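Local atomic coordinates of putative secreted endoglycosylceramidase (PDB entry 6JYZ), a protein that probably hydrolyses O-glycosidic bonds as a glycoside hydrolase of family 5, acting as an endogalactosylceramidase that releases the glycan of galactosylceramide-type glycolipids from ceramide. Residues A266-F271 with P291-Q296; S295-V300 with W330-D335; I432-P437 with W461-E466. One frame throughout, in Å; residues are numbered along the deposited sequence.

Interaction 1: residues A266-F271 with P291-Q296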
loop_
_atom_site.group_PDB
_atom_site.type_symbol
_atom_site.label_atom_id
_atom_site.label_comp_id
_atom_site.label_asym_id
_atom_site.label_seq_id
_atom_site.Cartn_x
_atom_site.Cartn_y
_atom_site.Cartn_z
ATOM N N ALA A 266 5.400 7.337 9.964
ATOM C CA ALA A 266 6.512 6.869 9.145
ATOM C C ALA A 266 7.623 6.229 9.976
ATOM O O ALA A 266 8.416 5.485 9.400
ATOM C CB ALA A 266 7.082 8.074 8.396
ATOM N N LEU A 267 7.739 6.564 11.265
ATOM C CA LEU A 267 8.781 5.922 12.059
ATOM C C LEU A 267 8.658 4.419 12.049
ATOM O O LEU A 267 9.686 3.718 12.161
ATOM C CB LEU A 267 8.752 6.437 13.506
ATOM C CG LEU A 267 9.050 7.929 13.604
ATOM C CD1 LEU A 267 8.832 8.384 15.059
ATOM C CD2 LEU A 267 10.438 8.315 13.147
ATOM N N TRP A 268 7.471 3.834 11.949
ATOM C CA TRP A 268 7.371 2.361 11.913
ATOM C C TRP A 268 8.167 1.818 10.759
ATOM O O TRP A 268 8.775 0.728 10.872
ATOM C CB TRP A 268 5.889 1.957 11.783
ATOM C CG TRP A 268 5.665 0.488 12.064
ATOM C CD1 TRP A 268 6.107 -0.591 11.322
ATOM C CD2 TRP A 268 4.962 -0.050 13.186
ATOM N NE1 TRP A 268 5.716 -1.769 11.944
ATOM C CE2 TRP A 268 5.031 -1.466 13.080
ATOM C CE3 TRP A 268 4.253 0.500 14.245
ATOM C CZ2 TRP A 268 4.415 -2.305 14.019
ATOM C CZ3 TRP A 268 3.649 -0.330 15.184
ATOM C CH2 TRP A 268 3.750 -1.724 15.073
ATOM N N SER A 269 8.212 2.520 9.633
ATOM C CA SER A 269 8.951 2.053 8.466
ATOM C C SER A 269 10.448 2.071 8.636
ATOM O O SER A 269 11.135 1.525 7.725
ATOM C CB SER A 269 8.602 2.890 7.243
ATOM O OG SER A 269 7.222 2.748 6.998
ATOM N N ALA A 270 10.972 2.717 9.681
ATOM C CA ALA A 270 12.419 2.709 9.955
ATOM C C ALA A 270 12.778 1.902 11.189
ATOM O O ALA A 270 13.967 1.557 11.349
ATOM C CB ALA A 270 12.851 4.154 10.149
ATOM N N PHE A 271 11.845 1.569 12.061
ATOM C CA PHE A 271 12.171 0.910 13.315
ATOM C C PHE A 271 11.427 -0.396 13.507
ATOM O O PHE A 271 11.838 -1.187 14.393
ATOM C CB PHE A 271 11.815 1.809 14.516
ATOM C CG PHE A 271 12.703 3.032 14.572
ATOM C CD1 PHE A 271 14.016 2.888 15.079
ATOM C CD2 PHE A 271 12.386 4.213 13.929
ATOM C CE1 PHE A 271 14.864 3.997 15.088
ATOM C CE2 PHE A 271 13.269 5.296 13.892
ATOM C CZ PHE A 271 14.499 5.147 14.502
ATOM N N PRO A 291 0.725 -0.944 9.221
ATOM C CA PRO A 291 2.151 -0.603 9.285
ATOM C C PRO A 291 2.861 -1.194 8.079
ATOM O O PRO A 291 2.374 -2.144 7.438
ATOM C CB PRO A 291 2.605 -1.310 10.574
ATOM C CG PRO A 291 1.748 -2.569 10.593
ATOM C CD PRO A 291 0.379 -2.074 10.105
ATOM N N HIS A 292 3.972 -0.588 7.717
ATOM C CA HIS A 292 4.828 -1.027 6.625
ATOM C C HIS A 292 5.968 -1.833 7.212
ATOM O O HIS A 292 6.743 -1.339 8.037
ATOM C CB HIS A 292 5.344 0.142 5.771
ATOM C CG HIS A 292 4.177 0.903 5.191
ATOM N ND1 HIS A 292 4.349 2.118 4.544
ATOM C CD2 HIS A 292 2.845 0.588 5.129
ATOM C CE1 HIS A 292 3.137 2.517 4.099
ATOM N NE2 HIS A 292 2.198 1.628 4.445
ATOM N N LEU A 293 6.001 -3.109 6.826
ATOM C CA LEU A 293 6.880 -4.094 7.532
ATOM C C LEU A 293 8.228 -4.203 6.858
ATOM O O LEU A 293 8.480 -5.099 6.037
ATOM C CB LEU A 293 6.179 -5.452 7.593
ATOM C CG LEU A 293 4.818 -5.447 8.272
ATOM C CD1 LEU A 293 4.256 -6.885 8.409
ATOM C CD2 LEU A 293 4.891 -4.864 9.679
ATOM N N TYR A 294 9.108 -3.255 7.180
ATOM C CA TYR A 294 10.407 -3.108 6.542
ATOM C C TYR A 294 11.570 -3.658 7.390
ATOM O O TYR A 294 12.731 -3.448 7.006
ATOM C CB TYR A 294 10.659 -1.634 6.157
ATOM C CG TYR A 294 9.939 -1.223 4.882
ATOM C CD1 TYR A 294 10.159 -1.845 3.655
ATOM C CD2 TYR A 294 9.023 -0.186 4.862
ATOM C CE1 TYR A 294 9.581 -1.413 2.470
ATOM C CE2 TYR A 294 8.423 0.286 3.696
ATOM C CZ TYR A 294 8.705 -0.341 2.505
ATOM O OH TYR A 294 8.202 0.064 1.292
ATOM N N SER A 295 11.270 -4.410 8.460
ATOM C CA SER A 295 12.323 -5.024 9.267
ATOM C C SER A 295 13.201 -5.924 8.399
ATOM O O SER A 295 12.723 -6.721 7.593
ATOM C CB SER A 295 11.782 -5.740 10.427
ATOM O OG SER A 295 11.058 -4.862 11.302
ATOM N N GLN A 296 14.505 -5.761 8.597
ATOM C CA GLN A 296 15.574 -6.486 7.878
ATOM C C GLN A 296 15.584 -6.144 6.406
ATOM O O GLN A 296 16.245 -6.847 5.594
ATOM C CB GLN A 296 15.592 -7.998 8.143
ATOM C CG GLN A 296 15.736 -8.244 9.605
ATOM C CD GLN A 296 16.111 -9.667 9.924
ATOM O OE1 GLN A 296 15.314 -10.595 9.925
ATOM N NE2 GLN A 296 17.380 -9.838 10.270
HETATM O O HOH W 1 9.792 -1.553 9.499
HETATM O O HOH W 2 4.868 2.019 8.556
#

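Interaction 2: residues S295-V300 with W330-D335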
loop_
_atom_site.group_PDB
_atom_site.type_symbol
_atom_site.label_atom_id
_atom_site.label_comp_id
_atom_site.label_asym_id
_atom_site.label_seq_id
_atom_site.Cartn_x
_atom_site.Cartn_y
_atom_site.Cartn_z
ATOM N N SER A 295 11.270 -4.410 8.460
ATOM C CA SER A 295 12.323 -5.024 9.267
ATOM C C SER A 295 13.201 -5.924 8.399
ATOM O O SER A 295 12.723 -6.721 7.593
ATOM C CB SER A 295 11.782 -5.740 10.427
ATOM O OG SER A 295 11.058 -4.862 11.302
ATOM N N GLN A 296 14.505 -5.761 8.597
ATOM C CA GLN A 296 15.574 -6.486 7.878
ATOM C C GLN A 296 15.584 -6.144 6.406
ATOM O O GLN A 296 16.245 -6.847 5.594
ATOM C CB GLN A 296 15.592 -7.998 8.143
ATOM C CG GLN A 296 15.736 -8.244 9.605
ATOM C CD GLN A 296 16.111 -9.667 9.924
ATOM O OE1 GLN A 296 15.314 -10.595 9.925
ATOM N NE2 GLN A 296 17.380 -9.838 10.270
ATOM N N SER A 297 14.942 -5.043 5.992
ATOM C CA SER A 297 15.053 -4.496 4.672
ATOM C C SER A 297 15.718 -3.113 4.723
ATOM O O SER A 297 16.823 -2.925 4.241
ATOM C CB SER A 297 13.712 -4.430 3.911
ATOM O OG SER A 297 13.938 -3.882 2.661
ATOM N N ILE A 298 15.016 -2.135 5.331
ATOM C CA ILE A 298 15.457 -0.748 5.332
ATOM C C ILE A 298 15.318 -0.121 6.718
ATOM O O ILE A 298 15.368 1.120 6.823
ATOM C CB ILE A 298 14.776 0.090 4.226
ATOM C CG1 ILE A 298 13.251 0.093 4.406
ATOM C CG2 ILE A 298 15.206 -0.387 2.828
ATOM C CD1 ILE A 298 12.567 1.141 3.516
ATOM N N ASN A 299 15.249 -0.905 7.778
ATOM C CA ASN A 299 15.239 -0.312 9.118
ATOM C C ASN A 299 16.627 0.204 9.479
ATOM O O ASN A 299 17.638 -0.192 8.897
ATOM C CB ASN A 299 14.736 -1.319 10.150
ATOM C CG ASN A 299 13.236 -1.420 10.217
ATOM O OD1 ASN A 299 12.510 -0.752 9.480
ATOM N ND2 ASN A 299 12.806 -2.300 11.099
ATOM N N VAL A 300 16.697 0.997 10.548
ATOM C CA VAL A 300 17.981 1.480 11.063
ATOM C C VAL A 300 18.848 0.281 11.447
ATOM O O VAL A 300 20.067 0.300 11.128
ATOM C CB VAL A 300 17.745 2.417 12.266
ATOM C CG1 VAL A 300 19.109 2.881 12.863
ATOM C CG2 VAL A 300 16.959 3.639 11.801
ATOM N N TRP A 330 5.853 -3.357 1.773
ATOM C CA TRP A 330 6.991 -4.178 2.202
ATOM C C TRP A 330 7.786 -4.424 0.952
ATOM O O TRP A 330 7.296 -4.281 -0.179
ATOM C CB TRP A 330 6.504 -5.472 2.847
ATOM C CG TRP A 330 5.849 -6.429 1.896
ATOM C CD1 TRP A 330 4.517 -6.456 1.525
ATOM C CD2 TRP A 330 6.479 -7.584 1.294
ATOM N NE1 TRP A 330 4.275 -7.535 0.696
ATOM C CE2 TRP A 330 5.454 -8.232 0.552
ATOM C CE3 TRP A 330 7.783 -8.081 1.298
ATOM C CZ2 TRP A 330 5.696 -9.436 -0.108
ATOM C CZ3 TRP A 330 8.015 -9.300 0.682
ATOM C CH2 TRP A 330 6.983 -9.954 -0.010
ATOM N N GLY A 331 9.062 -4.762 1.106
ATOM C CA GLY A 331 9.837 -5.078 -0.100
ATOM C C GLY A 331 11.316 -5.065 0.214
ATOM O O GLY A 331 11.748 -4.538 1.240
ATOM N N TRP A 332 12.060 -5.703 -0.701
ATOM C CA TRP A 332 13.530 -5.698 -0.687
ATOM C C TRP A 332 14.003 -5.060 -1.969
ATOM O O TRP A 332 13.355 -5.168 -3.012
ATOM C CB TRP A 332 14.111 -7.124 -0.511
ATOM C CG TRP A 332 14.231 -7.435 0.958
ATOM C CD1 TRP A 332 15.378 -7.346 1.711
ATOM C CD2 TRP A 332 13.196 -7.837 1.886
ATOM N NE1 TRP A 332 15.103 -7.650 3.021
ATOM C CE2 TRP A 332 13.772 -7.946 3.158
ATOM C CE3 TRP A 332 11.819 -8.133 1.799
ATOM C CZ2 TRP A 332 13.074 -8.274 4.321
ATOM C CZ3 TRP A 332 11.121 -8.506 2.931
ATOM C CH2 TRP A 332 11.729 -8.568 4.177
ATOM N N PHE A 333 15.151 -4.369 -1.878
ATOM C CA PHE A 333 15.553 -3.418 -2.924
ATOM C C PHE A 333 16.944 -3.702 -3.500
ATOM O O PHE A 333 17.368 -2.945 -4.382
ATOM C CB PHE A 333 15.470 -1.980 -2.366
ATOM C CG PHE A 333 14.077 -1.700 -1.819
ATOM C CD1 PHE A 333 13.019 -1.550 -2.705
ATOM C CD2 PHE A 333 13.859 -1.662 -0.431
ATOM C CE1 PHE A 333 11.713 -1.415 -2.216
ATOM C CE2 PHE A 333 12.553 -1.446 0.039
ATOM C CZ PHE A 333 11.508 -1.313 -0.860
ATOM N N GLY A 334 17.601 -4.723 -2.978
ATOM C CA GLY A 334 18.963 -5.054 -3.448
ATOM C C GLY A 334 18.920 -6.244 -4.402
ATOM O O GLY A 334 17.990 -6.478 -5.158
ATOM N N ASP A 335 20.034 -6.987 -4.349
ATOM C CA ASP A 335 20.248 -8.092 -5.281
ATOM C C ASP A 335 19.368 -9.280 -4.888
ATOM O O ASP A 335 19.509 -9.792 -3.776
ATOM C CB ASP A 335 21.717 -8.530 -5.186
ATOM C CG ASP A 335 22.126 -9.653 -6.112
ATOM O OD1 ASP A 335 21.271 -10.236 -6.842
ATOM O OD2 ASP A 335 23.375 -9.772 -6.230
HETATM O O HOH W 3 16.151 -3.967 0.884
#

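Interaction 3: residues I432-P437 with W461-E466. With IPA (isopropyl alcohol), chain C.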
loop_
_atom_site.group_PDB
_atom_site.type_symbol
_atom_site.label_atom_id
_atom_site.label_comp_id
_atom_site.label_asym_id
_atom_site.label_seq_id
_atom_site.Cartn_x
_atom_site.Cartn_y
_atom_site.Cartn_z
ATOM N N ILE A 432 -14.587 -21.720 -2.189
ATOM C CA ILE A 432 -13.147 -21.492 -2.130
ATOM C C ILE A 432 -12.671 -20.943 -3.447
ATOM O O ILE A 432 -13.038 -21.495 -4.519
ATOM C CB ILE A 432 -12.441 -22.837 -1.875
ATOM C CG1 ILE A 432 -12.787 -23.348 -0.476
ATOM C CG2 ILE A 432 -10.930 -22.698 -2.018
ATOM C CD1 ILE A 432 -12.561 -24.866 -0.285
ATOM N N GLU A 433 -11.799 -19.923 -3.452
ATOM C CA GLU A 433 -11.128 -19.466 -4.636
ATOM C C GLU A 433 -9.650 -19.355 -4.371
ATOM O O GLU A 433 -9.265 -18.670 -3.385
ATOM C CB GLU A 433 -11.636 -18.104 -5.056
ATOM C CG GLU A 433 -13.098 -18.171 -5.462
ATOM C CD GLU A 433 -13.686 -16.831 -5.914
ATOM O OE1 GLU A 433 -13.027 -16.103 -6.701
ATOM O OE2 GLU A 433 -14.848 -16.588 -5.581
ATOM N N ALA A 434 -8.797 -20.002 -5.129
ATOM C CA ALA A 434 -7.366 -20.004 -4.853
ATOM C C ALA A 434 -6.567 -19.805 -6.122
ATOM O O ALA A 434 -7.036 -20.156 -7.243
ATOM C CB ALA A 434 -6.949 -21.230 -4.096
ATOM N N TRP A 435 -5.339 -19.310 -5.984
ATOM C CA TRP A 435 -4.387 -19.115 -7.071
ATOM C C TRP A 435 -3.217 -20.075 -6.946
ATOM O O TRP A 435 -2.701 -20.293 -5.855
ATOM C CB TRP A 435 -3.830 -17.672 -6.926
ATOM C CG TRP A 435 -2.558 -17.422 -7.668
ATOM C CD1 TRP A 435 -1.285 -17.348 -7.148
ATOM C CD2 TRP A 435 -2.351 -17.259 -9.104
ATOM N NE1 TRP A 435 -0.336 -17.140 -8.120
ATOM C CE2 TRP A 435 -0.970 -17.104 -9.338
ATOM C CE3 TRP A 435 -3.260 -17.179 -10.184
ATOM C CZ2 TRP A 435 -0.478 -16.824 -10.629
ATOM C CZ3 TRP A 435 -2.745 -16.904 -11.456
ATOM C CH2 TRP A 435 -1.377 -16.732 -11.659
ATOM N N TYR A 436 -2.739 -20.543 -8.115
ATOM C CA TYR A 436 -1.510 -21.316 -8.191
ATOM C C TYR A 436 -0.698 -20.817 -9.379
ATOM O O TYR A 436 -1.267 -20.709 -10.470
ATOM C CB TYR A 436 -1.768 -22.830 -8.399
ATOM C CG TYR A 436 -2.559 -23.455 -7.286
ATOM C CD1 TYR A 436 -3.942 -23.368 -7.258
ATOM C CD2 TYR A 436 -1.893 -24.048 -6.243
ATOM C CE1 TYR A 436 -4.668 -23.797 -6.172
ATOM C CE2 TYR A 436 -2.617 -24.530 -5.147
ATOM C CZ TYR A 436 -3.985 -24.390 -5.118
ATOM O OH TYR A 436 -4.702 -24.789 -4.019
ATOM N N PRO A 437 0.591 -20.507 -9.258
ATOM C CA PRO A 437 1.365 -20.012 -10.400
ATOM C C PRO A 437 1.875 -21.154 -11.270
ATOM O O PRO A 437 2.081 -22.274 -10.787
ATOM C CB PRO A 437 2.593 -19.335 -9.724
ATOM C CG PRO A 437 2.786 -20.140 -8.430
ATOM C CD PRO A 437 1.363 -20.497 -8.006
ATOM N N TRP A 461 -3.125 -20.760 -12.591
ATOM C CA TRP A 461 -4.322 -21.529 -12.464
ATOM C C TRP A 461 -5.195 -20.938 -11.385
ATOM O O TRP A 461 -4.681 -20.473 -10.357
ATOM C CB TRP A 461 -4.038 -22.975 -12.068
ATOM C CG TRP A 461 -3.138 -23.649 -13.044
ATOM C CD1 TRP A 461 -1.786 -23.527 -13.152
ATOM C CD2 TRP A 461 -3.588 -24.561 -14.052
ATOM N NE1 TRP A 461 -1.359 -24.274 -14.219
ATOM C CE2 TRP A 461 -2.415 -24.958 -14.737
ATOM C CE3 TRP A 461 -4.830 -25.098 -14.412
ATOM C CZ2 TRP A 461 -2.482 -25.830 -15.834
ATOM C CZ3 TRP A 461 -4.892 -26.009 -15.455
ATOM C CH2 TRP A 461 -3.719 -26.360 -16.135
ATOM N N ARG A 462 -6.505 -20.967 -11.602
ATOM C CA ARG A 462 -7.474 -20.599 -10.561
ATOM C C ARG A 462 -8.243 -21.819 -10.170
ATOM O O ARG A 462 -8.758 -22.578 -11.047
ATOM C CB ARG A 462 -8.403 -19.509 -11.073
ATOM C CG ARG A 462 -7.711 -18.159 -11.150
ATOM C CD ARG A 462 -7.586 -17.513 -9.723
ATOM N NE ARG A 462 -8.898 -17.230 -9.163
ATOM C CZ ARG A 462 -9.597 -16.148 -9.371
ATOM N NH1 ARG A 462 -9.095 -15.224 -10.155
ATOM N NH2 ARG A 462 -10.784 -16.055 -8.791
ATOM N N LEU A 463 -8.407 -22.092 -8.882
ATOM C CA LEU A 463 -9.175 -23.151 -8.323
ATOM C C LEU A 463 -10.463 -22.592 -7.762
ATOM O O LEU A 463 -10.454 -21.558 -7.047
ATOM C CB LEU A 463 -8.345 -23.855 -7.248
ATOM C CG LEU A 463 -9.157 -24.778 -6.365
ATOM C CD1 LEU A 463 -9.447 -26.111 -7.012
ATOM C CD2 LEU A 463 -8.385 -25.045 -5.060
ATOM N N ILE A 464 -11.557 -23.287 -7.996
ATOM C CA ILE A 464 -12.804 -23.073 -7.300
ATOM C C ILE A 464 -13.316 -24.371 -6.776
ATOM O O ILE A 464 -13.021 -25.452 -7.297
ATOM C CB ILE A 464 -13.839 -22.381 -8.207
ATOM C CG1 ILE A 464 -13.345 -21.068 -8.807
ATOM C CG2 ILE A 464 -15.172 -22.191 -7.517
ATOM C CD1 ILE A 464 -13.418 -19.886 -7.916
ATOM N N GLY A 465 -14.055 -24.341 -5.697
ATOM C CA GLY A 465 -14.741 -25.489 -5.177
ATOM C C GLY A 465 -15.623 -25.113 -4.010
ATOM O O GLY A 465 -15.583 -23.946 -3.580
ATOM N N GLU A 466 -16.482 -25.971 -3.534
ATOM C CA GLU A 466 -17.429 -25.650 -2.485
ATOM C C GLU A 466 -17.133 -26.428 -1.221
ATOM O O GLU A 466 -17.045 -27.661 -1.245
ATOM C CB GLU A 466 -18.859 -26.060 -2.918
ATOM C CG GLU A 466 -19.954 -25.419 -2.063
ATOM C CD GLU A 466 -20.174 -23.903 -2.127
ATOM O OE1 GLU A 466 -19.635 -23.256 -3.045
ATOM O OE2 GLU A 466 -20.905 -23.364 -1.247
HETATM C C1 IPA C . -11.138 -12.595 -3.483
HETATM C C2 IPA C . -12.106 -13.279 -4.452
HETATM C C3 IPA C . -12.934 -12.338 -5.264
HETATM O O2 IPA C . -11.372 -14.044 -5.415
#

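Interaction 1: residues A266-F271 with P291-Q296
Pro291 lays its CB over one face of the Trp268 indole. The atom stands 3.4 Å from the centroid of the five-membered ring, 11° off the ring normal, which makes a close CH-pi contact. Trp268 CG lies opposite its own backbone N (chi1 -166°), and the indole then runs alongside the proline, pointing the same way. At the rim, Trp268 CD1 meets His292 O edge-on at 3.4 Å. Leu293 CD2 approaches NE1 obliquely. The next residue, Ser269, brings its CB to the edge of the Tyr294 ring, 3.9 Å from Tyr294 CD2.

No direct hydrogen bond joins the segments. Two waters link them instead. One takes a proton from Tyr294 N at 3.0 Å and probably gives one to Trp268 O, though other acceptors also compete for its protons. The other donates to Ser269 OG at 2.9 Å and accepts from His292 N.

The setting is the catalytic barrel expected of family 5, a (beta/alpha)8 fold. Residues 266-271 and 291-296 follow the parallel neighbours 259-262 and 287-289. An inverse gamma turn centred on Leu293 bends the second loop.

Farther out, Ser269 OG and His292 ND1 both bond Glu222 OE2, and Tyr294 OH bonds Glu329. These glutamates lie in the Asn-Glu-Pro sequence and just inside the end of strand 326-330. Such places are consistent with the acid/base and nucleophile of family 5 relatives. Pro291 O is held by Thr327 OG1, while Ile313 and Ala314 of helix 307-321 back Trp268 and Pro291.

Interaction 2: residues S295-V300 with W330-D335
Ser297 hydroxyl and Trp332 indole N-H make the two direct hydrogen bonds between these loops. Ser297 OG donates to Gly331 O at 2.7 Å, lying in the plane of that carbonyl. The hydroxyl also accepts a proton from a water at 2.8 Å. That water in turn accepts from Phe333 N at 3.0 Å, so the serine reaches two backbone positions of the other loop. With OG opposite the backbone N (chi1 180°), it is directed at both.

Trp332 NE1 donates to Gln296 O at 2.9 Å. The bond is bent, 144° at the hydrogen, and the donor stands above the carbonyl plane. Ser297 CB meanwhile rests over the face of the same indole, 3.7 Å from the centroid of its five-membered ring. Beside it, Ile298 CG2 meets the edge of Phe333 at CD2, 3.7 Å away.

The Gln296 amide is satisfied elsewhere. Its OE1 accepts from Ile307 N and Arg345, and its NE2 bonds Ser302 O. Trp332 O is taken by Asn383. Gly331, having no CB, can take up its extended backbone conformation without striking Trp330 O.

The loops follow strands 287-289 and 326-330 of the barrel. Asp335 then N-caps helix 336-353 through Asp337 N. Both direct bonds run from a side chain to a backbone carbonyl, and the water adds a backbone N-H; the contact thus ties side chains to the course of the loops and pairs no charges.

Interaction 3: residues I432-P437 with W461-E466
Glu433 and Arg462 cross obliquely on one face of an antiparallel strand pair, yet their carboxylate and guanidinium planes are only 4° apart. Glu433 OE1 lies at the edge of the guanidinium and in its plane, forming a salt bridge with Arg462 NH2 at 3.1 Å. The glutamate is extended beyond CG. The arginine folds over at chi2 and chi3 (-77° and -64°), which brings its end back across the strand pair. An isopropyl alcohol, probably from crystallisation, donates to Glu433 OE1 at 2.9 Å and also bonds Arg411. Glu433 OE2 pairs with Arg38 of strand 38-47, so the carboxylate probably balances two arginines.

Trp435 shares this face. Its ring carbon CE3 comes obliquely to Trp461 O at 3.6 Å, while NE1 bonds Ala406 O.

The opposite face is apolar. Leu463 lies across the edge of the Tyr436 ring, with CB 3.8 Å from Tyr436 CE1. Leu463 CD2 is equally near Tyr436 OH and also approaches Ala434 CB. Trp461 turns its edge toward Tyr436 O.

Six backbone bonds hold the strands in register. They join Ile432 with Gly465, Ala434 with Leu463 and Tyr436 with Trp461; Leu463 N to Ala434 O, at 2.9 Å, is nearly straight. Ile432, Ala434, Tyr436 and Leu463 pack on Phe424, Tyr471 and Val473 of a second sheet. Such face-to-face packing of antiparallel sheets is that of a beta-sandwich, as in the C-terminal domain of related endoglycoceramidases.

Overall arrangement
Interactions 1 and 2 are neighbours in the loops that follow the barrel strands, with centres about 9 Å apart. They share Ser295 and Gln296, and Ala270 O probably bonds Val300 N between them. Interaction 1 is buried and joins its loops through ring packing and waters. Interaction 2 is partly buried, reaches exposed Ile298 and Phe333, and has direct bonds to backbone atoms. Interaction 3 is about 32 Å from interaction 1 and about 31 Å from interaction 2, centre to centre. It touches neither, and is largely buried though far from the chain's centre. It is the strand pairing of the three, with a backbone ladder, an apolar face and one that carries a salt bridge.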